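Local coordinates for phosphodiesterase MJ0936 (Methanocaldococcus jannaschii, PDB 2AHD), which is a probable phosphodiesterase of the calcineurin-like phosphoesterase superfamily, built on a two-sheet alpha/beta sandwich, at residues R124-P137 with T149-E162. Sequence-based numbering, arbitrary orientation.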
loop_
_atom_site.group_PDB
_atom_site.type_symbol
_atom_site.label_atom_id
_atom_site.label_comp_id
_atom_site.label_asym_id
_atom_site.label_seq_id
_atom_site.Cartn_x
_atom_site.Cartn_y
_atom_site.Cartn_z
ATOM N N ARG A 124 -8.489 6.600 -6.229
ATOM C CA ARG A 124 -7.496 7.316 -5.442
ATOM C C ARG A 124 -8.100 8.512 -4.715
ATOM O O ARG A 124 -8.714 9.376 -5.330
ATOM C CB ARG A 124 -6.375 7.817 -6.347
ATOM C CG ARG A 124 -6.827 8.880 -7.312
ATOM C CD ARG A 124 -5.751 9.297 -8.277
ATOM N NE ARG A 124 -6.290 10.263 -9.225
ATOM C CZ ARG A 124 -7.206 9.980 -10.147
ATOM N NH1 ARG A 124 -7.682 8.750 -10.257
ATOM N NH2 ARG A 124 -7.665 10.930 -10.948
ATOM N N VAL A 125 -7.926 8.552 -3.397
ATOM C CA VAL A 125 -8.422 9.661 -2.587
ATOM C C VAL A 125 -7.339 10.027 -1.582
ATOM O O VAL A 125 -6.444 9.230 -1.295
ATOM C CB VAL A 125 -9.698 9.311 -1.826
ATOM C CG1 VAL A 125 -9.359 8.549 -0.579
ATOM C CG2 VAL A 125 -10.445 10.568 -1.492
ATOM N N PHE A 126 -7.436 11.235 -1.043
ATOM C CA PHE A 126 -6.452 11.748 -0.101
ATOM C C PHE A 126 -7.039 12.947 0.620
ATOM O O PHE A 126 -6.774 14.083 0.257
ATOM C CB PHE A 126 -5.207 12.154 -0.882
ATOM C CG PHE A 126 -4.262 13.030 -0.125
ATOM C CD1 PHE A 126 -3.713 12.617 1.089
ATOM C CD2 PHE A 126 -3.880 14.260 -0.647
ATOM C CE1 PHE A 126 -2.786 13.422 1.779
ATOM C CE2 PHE A 126 -2.956 15.076 0.030
ATOM C CZ PHE A 126 -2.408 14.654 1.245
ATOM N N GLU A 127 -7.856 12.683 1.630
ATOM C CA GLU A 127 -8.482 13.744 2.396
ATOM C C GLU A 127 -8.157 13.611 3.873
ATOM O O GLU A 127 -7.459 12.687 4.282
ATOM C CB GLU A 127 -9.995 13.729 2.191
ATOM C CG GLU A 127 -10.653 12.388 2.417
ATOM C CD GLU A 127 -12.150 12.430 2.150
ATOM O OE1 GLU A 127 -12.797 11.364 2.220
ATOM O OE2 GLU A 127 -12.689 13.526 1.872
ATOM N N GLU A 128 -8.654 14.551 4.669
ATOM C CA GLU A 128 -8.407 14.533 6.101
ATOM C C GLU A 128 -9.707 14.695 6.865
ATOM O O GLU A 128 -10.303 15.769 6.869
ATOM C CB GLU A 128 -7.451 15.658 6.491
ATOM C CG GLU A 128 -6.997 15.569 7.934
ATOM C CD GLU A 128 -5.994 16.645 8.312
ATOM O OE1 GLU A 128 -5.017 16.841 7.550
ATOM O OE2 GLU A 128 -6.180 17.282 9.379
ATOM N N VAL A 129 -10.150 13.627 7.514
ATOM C CA VAL A 129 -11.381 13.689 8.273
ATOM C C VAL A 129 -11.102 13.636 9.771
ATOM O O VAL A 129 -10.708 12.601 10.308
ATOM C CB VAL A 129 -12.338 12.554 7.833
ATOM C CG1 VAL A 129 -11.564 11.278 7.642
ATOM C CG2 VAL A 129 -13.448 12.369 8.856
ATOM N N ASP A 130 -11.290 14.781 10.426
ATOM C CA ASP A 130 -11.091 14.943 11.868
ATOM C C ASP A 130 -9.660 14.714 12.306
ATOM O O ASP A 130 -9.410 14.119 13.351
ATOM C CB ASP A 130 -12.012 14.001 12.638
ATOM C CG ASP A 130 -13.469 14.209 12.290
ATOM O OD1 ASP A 130 -13.914 15.379 12.345
ATOM O OD2 ASP A 130 -14.165 13.210 11.963
ATOM N N ASP A 131 -8.724 15.202 11.502
ATOM C CA ASP A 131 -7.302 15.054 11.784
ATOM C C ASP A 131 -6.797 13.635 11.576
ATOM O O ASP A 131 -5.776 13.227 12.144
ATOM C CB ASP A 131 -6.979 15.529 13.199
ATOM C CG ASP A 131 -6.968 17.043 13.304
ATOM O OD1 ASP A 131 -6.120 17.680 12.629
ATOM O OD2 ASP A 131 -7.813 17.590 14.053
ATOM N N VAL A 132 -7.531 12.886 10.760
ATOM C CA VAL A 132 -7.155 11.532 10.408
ATOM C C VAL A 132 -6.793 11.640 8.929
ATOM O O VAL A 132 -7.579 12.139 8.131
ATOM C CB VAL A 132 -8.326 10.556 10.568
ATOM C CG1 VAL A 132 -7.814 9.135 10.485
ATOM C CG2 VAL A 132 -9.040 10.801 11.879
ATOM N N LEU A 133 -5.593 11.211 8.569
ATOM C CA LEU A 133 -5.168 11.269 7.183
ATOM C C LEU A 133 -5.626 9.990 6.480
ATOM O O LEU A 133 -5.104 8.907 6.742
ATOM C CB LEU A 133 -3.646 11.405 7.110
ATOM C CG LEU A 133 -3.131 12.428 6.097
ATOM C CD1 LEU A 133 -3.396 11.954 4.670
ATOM C CD2 LEU A 133 -3.818 13.757 6.354
ATOM N N VAL A 134 -6.612 10.127 5.595
ATOM C CA VAL A 134 -7.168 8.998 4.855
ATOM C C VAL A 134 -6.573 8.919 3.463
ATOM O O VAL A 134 -6.763 9.818 2.656
ATOM C CB VAL A 134 -8.685 9.128 4.740
ATOM C CG1 VAL A 134 -9.244 7.933 4.017
ATOM C CG2 VAL A 134 -9.291 9.248 6.121
ATOM N N ILE A 135 -5.877 7.827 3.176
ATOM C CA ILE A 135 -5.223 7.678 1.887
ATOM C C ILE A 135 -5.502 6.413 1.078
ATOM O O ILE A 135 -5.403 5.303 1.582
ATOM C CB ILE A 135 -3.691 7.779 2.054
ATOM C CG1 ILE A 135 -3.323 9.110 2.716
ATOM C CG2 ILE A 135 -2.998 7.627 0.696
ATOM C CD1 ILE A 135 -1.855 9.216 3.087
ATOM N N ASN A 136 -5.845 6.603 -0.189
ATOM C CA ASN A 136 -6.071 5.507 -1.119
ATOM C C ASN A 136 -5.119 5.904 -2.231
ATOM O O ASN A 136 -5.296 6.926 -2.879
ATOM C CB ASN A 136 -7.514 5.486 -1.634
ATOM C CG ASN A 136 -7.800 4.289 -2.535
ATOM O OD1 ASN A 136 -6.979 3.902 -3.377
ATOM N ND2 ASN A 136 -8.980 3.706 -2.370
ATOM N N PRO A 137 -4.071 5.120 -2.440
ATOM C CA PRO A 137 -3.114 5.455 -3.490
ATOM C C PRO A 137 -3.630 5.350 -4.914
ATOM O O PRO A 137 -2.973 5.818 -5.848
ATOM C CB PRO A 137 -1.965 4.489 -3.221
ATOM C CG PRO A 137 -2.652 3.311 -2.632
ATOM C CD PRO A 137 -3.653 3.921 -1.702
ATOM N N THR A 149 -1.569 5.145 -10.630
ATOM C CA THR A 149 -0.950 5.975 -9.611
ATOM C C THR A 149 -0.451 5.235 -8.377
ATOM O O THR A 149 -0.898 4.126 -8.049
ATOM C CB THR A 149 -1.912 7.096 -9.124
ATOM O OG1 THR A 149 -3.147 6.528 -8.687
ATOM C CG2 THR A 149 -2.202 8.073 -10.232
ATOM N N ILE A 150 0.507 5.871 -7.710
ATOM C CA ILE A 150 1.091 5.373 -6.473
ATOM C C ILE A 150 1.238 6.645 -5.680
ATOM O O ILE A 150 0.831 7.707 -6.142
ATOM C CB ILE A 150 2.488 4.742 -6.661
ATOM C CG1 ILE A 150 3.429 5.757 -7.308
ATOM C CG2 ILE A 150 2.388 3.468 -7.471
ATOM C CD1 ILE A 150 4.768 5.191 -7.701
ATOM N N GLY A 151 1.817 6.548 -4.492
ATOM C CA GLY A 151 1.982 7.733 -3.677
ATOM C C GLY A 151 3.140 7.644 -2.713
ATOM O O GLY A 151 3.605 6.558 -2.391
ATOM N N ILE A 152 3.615 8.801 -2.271
ATOM C CA ILE A 152 4.707 8.868 -1.312
ATOM C C ILE A 152 4.323 9.811 -0.170
ATOM O O ILE A 152 4.010 10.988 -0.388
ATOM C CB ILE A 152 6.025 9.343 -1.965
ATOM C CG1 ILE A 152 6.448 8.365 -3.055
ATOM C CG2 ILE A 152 7.124 9.407 -0.927
ATOM C CD1 ILE A 152 7.839 8.605 -3.589
ATOM N N LEU A 153 4.334 9.264 1.044
ATOM C CA LEU A 153 3.993 10.010 2.251
ATOM C C LEU A 153 5.223 10.457 3.027
ATOM O O LEU A 153 6.209 9.725 3.144
ATOM C CB LEU A 153 3.120 9.164 3.171
ATOM C CG LEU A 153 2.709 9.856 4.466
ATOM C CD1 LEU A 153 1.983 11.135 4.148
ATOM C CD2 LEU A 153 1.827 8.945 5.270
ATOM N N ASP A 154 5.144 11.667 3.566
ATOM C CA ASP A 154 6.230 12.244 4.344
ATOM C C ASP A 154 5.884 12.130 5.829
ATOM O O ASP A 154 5.318 13.052 6.414
ATOM C CB ASP A 154 6.406 13.716 3.961
ATOM C CG ASP A 154 7.709 14.300 4.470
ATOM O OD1 ASP A 154 8.771 13.736 4.126
ATOM O OD2 ASP A 154 7.672 15.319 5.202
ATOM N N THR A 155 6.218 10.993 6.434
ATOM C CA THR A 155 5.932 10.763 7.852
ATOM C C THR A 155 6.471 11.914 8.678
ATOM O O THR A 155 6.028 12.172 9.797
ATOM C CB THR A 155 6.574 9.452 8.348
ATOM O OG1 THR A 155 7.949 9.413 7.950
ATOM C CG2 THR A 155 5.840 8.241 7.775
ATOM N N GLU A 156 7.432 12.612 8.095
ATOM C CA GLU A 156 8.072 13.748 8.729
ATOM C C GLU A 156 7.085 14.911 8.860
ATOM O O GLU A 156 6.450 15.089 9.902
ATOM C CB GLU A 156 9.289 14.170 7.894
ATOM C CG GLU A 156 10.215 12.998 7.509
ATOM C CD GLU A 156 9.738 12.196 6.279
ATOM O OE1 GLU A 156 10.367 12.324 5.202
ATOM O OE2 GLU A 156 8.744 11.436 6.381
ATOM N N LYS A 157 6.949 15.683 7.784
ATOM C CA LYS A 157 6.060 16.839 7.761
ATOM C C LYS A 157 4.609 16.494 7.389
ATOM O O LYS A 157 3.785 17.391 7.218
ATOM C CB LYS A 157 6.603 17.874 6.775
ATOM C CG LYS A 157 8.122 17.865 6.625
ATOM C CD LYS A 157 8.610 18.870 5.568
ATOM C CE LYS A 157 8.343 20.324 5.977
ATOM N NZ LYS A 157 8.927 21.315 5.020
ATOM N N LYS A 158 4.301 15.204 7.266
ATOM C CA LYS A 158 2.954 14.739 6.911
ATOM C C LYS A 158 2.468 15.162 5.520
ATOM O O LYS A 158 1.290 15.475 5.337
ATOM C CB LYS A 158 1.928 15.209 7.946
ATOM C CG LYS A 158 1.901 14.410 9.239
ATOM C CD LYS A 158 0.491 13.884 9.522
ATOM C CE LYS A 158 -0.555 14.995 9.534
ATOM N NZ LYS A 158 -1.936 14.488 9.768
ATOM N N GLU A 159 3.365 15.166 4.538
ATOM C CA GLU A 159 2.983 15.550 3.188
ATOM C C GLU A 159 2.954 14.378 2.220
ATOM O O GLU A 159 3.944 13.659 2.054
ATOM C CB GLU A 159 3.913 16.640 2.644
ATOM C CG GLU A 159 3.741 17.995 3.323
ATOM C CD GLU A 159 4.943 18.378 4.173
ATOM O OE1 GLU A 159 4.889 19.432 4.849
ATOM O OE2 GLU A 159 5.946 17.623 4.162
ATOM N N TYR A 160 1.798 14.207 1.581
ATOM C CA TYR A 160 1.575 13.146 0.609
ATOM C C TYR A 160 1.462 13.741 -0.788
ATOM O O TYR A 160 0.848 14.790 -0.979
ATOM C CB TYR A 160 0.284 12.390 0.951
ATOM C CG TYR A 160 -0.152 11.372 -0.086
ATOM C CD1 TYR A 160 0.618 10.243 -0.359
ATOM C CD2 TYR A 160 -1.343 11.533 -0.787
ATOM C CE1 TYR A 160 0.209 9.304 -1.300
ATOM C CE2 TYR A 160 -1.759 10.603 -1.725
ATOM C CZ TYR A 160 -0.978 9.493 -1.976
ATOM O OH TYR A 160 -1.387 8.573 -2.911
ATOM N N ARG A 161 2.066 13.072 -1.759
ATOM C CA ARG A 161 1.993 13.524 -3.136
ATOM C C ARG A 161 1.843 12.324 -4.063
ATOM O O ARG A 161 2.551 11.320 -3.916
ATOM C CB ARG A 161 3.239 14.333 -3.502
ATOM C CG ARG A 161 4.538 13.826 -2.878
ATOM C CD ARG A 161 5.734 14.628 -3.383
ATOM N NE ARG A 161 6.174 14.202 -4.714
ATOM C CZ ARG A 161 7.116 13.288 -4.936
ATOM N NH1 ARG A 161 7.728 12.700 -3.909
ATOM N NH2 ARG A 161 7.444 12.955 -6.184
ATOM N N GLU A 162 0.906 12.424 -5.003
ATOM C CA GLU A 162 0.669 11.347 -5.948
ATOM C C GLU A 162 1.741 11.319 -7.007
ATOM O O GLU A 162 2.514 12.256 -7.157
ATOM C CB GLU A 162 -0.690 11.507 -6.633
ATOM C CG GLU A 162 -1.883 11.304 -5.724
ATOM C CD GLU A 162 -3.200 11.609 -6.408
ATOM O OE1 GLU A 162 -4.251 11.564 -5.730
ATOM O OE2 GLU A 162 -3.180 11.898 -7.621
#
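Y160 overlaps F126 in an edge-to-face aromatic pair: the ring centroids lie 4.7 Å apart, the planes meet at 60°, and Y160 CD2 stands over one face of F126, displaced toward its rim. Y160 CG is anti to the backbone N (chi1 173°), which carries the ring across to F126 and I135. I135 occupies one face of the Y160 ring. Its CG2 methyl is 4.1 Å from that ring's centroid and 21° off the normal, which meets the geometry of a CH-pi contact, while I135 CD1 reaches L153 CD2 at 4.3 Å. The phenol end of Y160 extends to the proline, with OH 3.6 Å from P137 CA. Beyond it, T149 OG1 donates to P137 O at 2.9 Å, lying in the carbonyl plane on a lone pair, and so ties the end of one hairpin to the start of the other. At the more exposed end of the contact, R124 NE and E162 OE2 form a long salt bridge of 3.9 Å; E162 OE2 lies at the guanidinium edge, but the carboxylate plane is turned well away from that of the guanidinium, so the pairing is loose. Two antiparallel hairpins thus pack face to face, one from each sheet of the calcineurin-like sandwich: strand 133-136 continues its sheet through strand 115-118, and strand 149-154 adjoins strand 3-6, whose I5 also touches I135 and P137, while I150 turns to the other side, against helix 13-24.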